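Local structure of DUF3224 domain-containing protein (Shewanella oneidensis, 2OOJ) at residues K37-E42 with F81-F86. The protein is of unknown function and belongs to the DUF3224 family, whose members probably share the beta-barrel fold of the allene oxide cyclase-like clan. Residues are numbered along the deposited sequence; the frame is centred on the assembly and turned at random.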
ATOM      1  N   LYS B  37       7.800  -5.408  14.220  1.00 33.76           N
ATOM      2  CA  LYS B  37       6.667  -5.510  15.137  1.00 30.77           C
ATOM      3  C   LYS B  37       6.700  -6.797  15.936  1.00 31.17           C
ATOM      4  O   LYS B  37       7.282  -7.800  15.506  1.00 31.64           O
ATOM      5  CB  LYS B  37       5.326  -5.520  14.410  1.00 31.45           C
ATOM      6  CG  LYS B  37       4.973  -4.336  13.606  1.00 38.38           C
ATOM      7  CD  LYS B  37       3.437  -4.416  13.311  1.00 43.39           C
ATOM      8  CE  LYS B  37       3.050  -3.470  12.212  1.00 48.93           C
ATOM      9  NZ  LYS B  37       1.660  -3.726  11.730  1.00 47.18           N
ATOM     10  N   THR B  38       6.088  -6.721  17.112  1.00 30.94           N
ATOM     11  CA  THR B  38       5.820  -7.867  17.953  1.00 32.59           C
ATOM     12  C   THR B  38       4.346  -7.881  18.309  1.00 29.57           C
ATOM     13  O   THR B  38       3.824  -6.901  18.778  1.00 32.17           O
ATOM     14  CB  THR B  38       6.641  -7.855  19.257  1.00 33.20           C
ATOM     15  OG1 THR B  38       8.030  -7.725  18.936  1.00 35.54           O
ATOM     16  CG2 THR B  38       6.394  -9.165  20.062  1.00 31.98           C
ATOM     17  N   PHE B  39       3.713  -9.033  18.084  1.00 31.35           N
ATOM     18  CA  PHE B  39       2.328  -9.291  18.455  1.00 28.97           C
ATOM     19  C   PHE B  39       2.306 -10.203  19.666  1.00 28.79           C
ATOM     20  O   PHE B  39       3.121 -11.111  19.757  1.00 29.90           O
ATOM     21  CB  PHE B  39       1.601 -10.001  17.310  1.00 28.80           C
ATOM     22  CG  PHE B  39       1.459  -9.163  16.083  1.00 26.72           C
ATOM     23  CD1 PHE B  39       2.458  -9.152  15.114  1.00 33.65           C
ATOM     24  CD2 PHE B  39       0.325  -8.399  15.875  1.00 29.78           C
ATOM     25  CE1 PHE B  39       2.329  -8.371  13.959  1.00 35.78           C
ATOM     26  CE2 PHE B  39       0.181  -7.636  14.727  1.00 35.52           C
ATOM     27  CZ  PHE B  39       1.188  -7.626  13.763  1.00 31.34           C
ATOM     28  N   TYR B  40       1.348  -9.988  20.561  1.00 31.06           N
ATOM     29  CA  TYR B  40       1.229 -10.718  21.818  1.00 31.37           C
ATOM     30  C   TYR B  40      -0.158 -11.297  21.896  1.00 32.00           C
ATOM     31  O   TYR B  40      -1.112 -10.733  21.337  1.00 32.09           O
ATOM     32  CB  TYR B  40       1.399  -9.738  22.996  1.00 33.21           C
ATOM     33  CG  TYR B  40       2.773  -9.131  23.075  1.00 33.84           C
ATOM     34  CD1 TYR B  40       3.829  -9.827  23.649  1.00 39.89           C
ATOM     35  CD2 TYR B  40       3.029  -7.861  22.557  1.00 34.12           C
ATOM     36  CE1 TYR B  40       5.103  -9.267  23.712  1.00 39.02           C
ATOM     37  CE2 TYR B  40       4.290  -7.307  22.602  1.00 37.25           C
ATOM     38  CZ  TYR B  40       5.324  -8.013  23.189  1.00 40.80           C
ATOM     39  OH  TYR B  40       6.586  -7.470  23.223  1.00 49.52           O
ATOM     40  N   GLY B  41      -0.292 -12.400  22.614  1.00 31.53           N
ATOM     41  CA  GLY B  41      -1.594 -12.993  22.838  1.00 32.81           C
ATOM     42  C   GLY B  41      -1.891 -14.110  21.849  1.00 32.31           C
ATOM     43  O   GLY B  41      -1.041 -14.959  21.555  1.00 29.89           O
ATOM     44  N   GLU B  42      -3.104 -14.088  21.330  1.00 31.27           N
ATOM     45  CA  GLU B  42      -3.571 -15.143  20.427  1.00 31.80           C
ATOM     46  C   GLU B  42      -2.765 -15.179  19.135  1.00 29.62           C
ATOM     47  O   GLU B  42      -2.595 -16.233  18.533  1.00 32.65           O
ATOM     48  CB  GLU B  42      -5.044 -14.923  20.128  1.00 30.63           C
ATOM     49  CG  GLU B  42      -5.912 -15.132  21.311  1.00 38.39           C
ATOM     50  CD  GLU B  42      -6.229 -16.592  21.575  1.00 48.34           C
ATOM     51  OE1 GLU B  42      -5.598 -17.485  20.979  1.00 49.50           O
ATOM     52  OE2 GLU B  42      -7.107 -16.842  22.420  1.00 55.40           O
ATOM     53  N   PHE B  81       2.596 -15.583   7.595  1.00 27.00           N
ATOM     54  CA  PHE B  81       1.770 -15.001   6.557  1.00 27.25           C
ATOM     55  C   PHE B  81       2.243 -13.576   6.311  1.00 27.94           C
ATOM     56  O   PHE B  81       3.039 -13.025   7.094  1.00 26.97           O
ATOM     57  CB  PHE B  81       0.288 -15.051   6.964  1.00 27.46           C
ATOM     58  CG  PHE B  81       0.011 -14.445   8.298  1.00 27.85           C
ATOM     59  CD1 PHE B  81       0.147 -15.187   9.452  1.00 27.73           C
ATOM     60  CD2 PHE B  81      -0.392 -13.117   8.398  1.00 28.43           C
ATOM     61  CE1 PHE B  81      -0.101 -14.619  10.700  1.00 26.67           C
ATOM     62  CE2 PHE B  81      -0.661 -12.556   9.619  1.00 25.36           C
ATOM     63  CZ  PHE B  81      -0.505 -13.313  10.780  1.00 29.14           C
ATOM     64  N   VAL B  82       1.733 -12.981   5.235  1.00 28.16           N
ATOM     65  CA  VAL B  82       2.016 -11.573   4.919  1.00 27.97           C
ATOM     66  C   VAL B  82       0.792 -10.712   5.143  1.00 27.77           C
ATOM     67  O   VAL B  82      -0.298 -11.073   4.728  1.00 24.20           O
ATOM     68  CB  VAL B  82       2.515 -11.407   3.457  1.00 30.41           C
ATOM     69  CG1 VAL B  82       2.611  -9.878   3.006  1.00 25.55           C
ATOM     70  CG2 VAL B  82       3.889 -12.088   3.328  1.00 23.55           C
ATOM     71  N   LEU B  83       1.009  -9.557   5.779  1.00 24.99           N
ATOM     72  CA  LEU B  83      -0.005  -8.524   5.903  1.00 25.16           C
ATOM     73  C   LEU B  83       0.284  -7.334   4.975  1.00 24.38           C
ATOM     74  O   LEU B  83       1.415  -6.924   4.842  1.00 24.58           O
ATOM     75  CB  LEU B  83      -0.095  -8.042   7.340  1.00 26.25           C
ATOM     76  CG  LEU B  83      -0.738  -8.941   8.403  1.00 23.47           C
ATOM     77  CD1 LEU B  83      -0.434  -8.414   9.798  1.00 27.34           C
ATOM     78  CD2 LEU B  83      -2.240  -9.018   8.139  1.00 25.72           C
ATOM     79  N   GLN B  84      -0.771  -6.807   4.349  1.00 24.88           N
ATOM     80  CA  GLN B  84      -0.690  -5.720   3.373  1.00 24.52           C
ATOM     81  C   GLN B  84      -1.625  -4.647   3.779  1.00 24.05           C
ATOM     82  O   GLN B  84      -2.809  -4.930   4.025  1.00 26.10           O
ATOM     83  CB  GLN B  84      -1.030  -6.234   1.972  1.00 25.50           C
ATOM     84  CG  GLN B  84      -0.779  -5.173   0.841  1.00 26.50           C
ATOM     85  CD  GLN B  84      -0.831  -5.797  -0.535  1.00 25.61           C
ATOM     86  OE1 GLN B  84      -0.031  -6.679  -0.852  1.00 34.70           O
ATOM     87  NE2 GLN B  84      -1.735  -5.314  -1.378  1.00 24.99           N
ATOM     88  N   HIS B  85      -1.077  -3.432   3.938  1.00 25.43           N
ATOM     89  CA  HIS B  85      -1.788  -2.279   4.451  1.00 25.49           C
ATOM     90  C   HIS B  85      -2.015  -1.182   3.398  1.00 24.42           C
ATOM     91  O   HIS B  85      -1.131  -0.832   2.621  1.00 23.45           O
ATOM     92  CB  HIS B  85      -0.989  -1.556   5.561  1.00 25.42           C
ATOM     93  CG  HIS B  85      -0.427  -2.430   6.639  1.00 28.03           C
ATOM     94  ND1 HIS B  85      -0.522  -2.080   7.967  1.00 28.81           N
ATOM     95  CD2 HIS B  85       0.315  -3.565   6.602  1.00 30.84           C
ATOM     96  CE1 HIS B  85       0.131  -2.966   8.701  1.00 33.70           C
ATOM     97  NE2 HIS B  85       0.632  -3.889   7.897  1.00 30.85           N
ATOM     98  N   PHE B  86      -3.183  -0.556   3.452  1.00 23.12           N
ATOM     99  CA  PHE B  86      -3.442   0.618   2.669  1.00 26.20           C
ATOM    100  C   PHE B  86      -4.284   1.495   3.554  1.00 27.80           C
ATOM    101  O   PHE B  86      -5.385   1.107   3.918  1.00 28.70           O
ATOM    102  CB  PHE B  86      -4.208   0.234   1.427  1.00 30.19           C
ATOM    103  CG  PHE B  86      -4.643   1.380   0.547  1.00 28.45           C
ATOM    104  CD1 PHE B  86      -5.797   2.085   0.818  1.00 32.29           C
ATOM    105  CD2 PHE B  86      -3.954   1.647  -0.624  1.00 30.47           C
ATOM    106  CE1 PHE B  86      -6.236   3.097  -0.044  1.00 33.00           C
ATOM    107  CE2 PHE B  86      -4.379   2.643  -1.511  1.00 31.91           C
ATOM    108  CZ  PHE B  86      -5.519   3.378  -1.206  1.00 29.12           C
TER
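Lys37 and His85 reach toward each other from opposite directions in the interior of the protein, from strands 29-39 and 77-90. Lys37 NZ comes to 3.5 Å from His85 CE1, in the plane of the imidazole, an edge contact with a ring carbon and not a bond. The lysine chain runs extended beyond CG, which carries the ammonium group across the interior. The polar partner of both groups is Glu68, whose OE2 makes a salt bridge to Lys37 NZ, probably offsetting its buried charge, and a hydrogen bond with His85 NE2. Tyr64 OH bonds His85 ND1, so both ring nitrogens have partners and the ring's rotation is fixed. Between the two segments the apolar pair beside it is looser. Phe39 CZ approaches Leu83 CD1 at 4.4 Å, and the methyl lies oblique to the ring. The backbones stay well apart, with 11.8 Å between Lys37 CA and Leu83 CA, so side chains alone make the contact. Past Phe39 the chain leaves the strand, and Tyr40, Gly41 and Glu42 form the exposed end. The arrangement places the contact inside a curled antiparallel sheet, consistent with the barrel fold of the allene oxide cyclase-like clan.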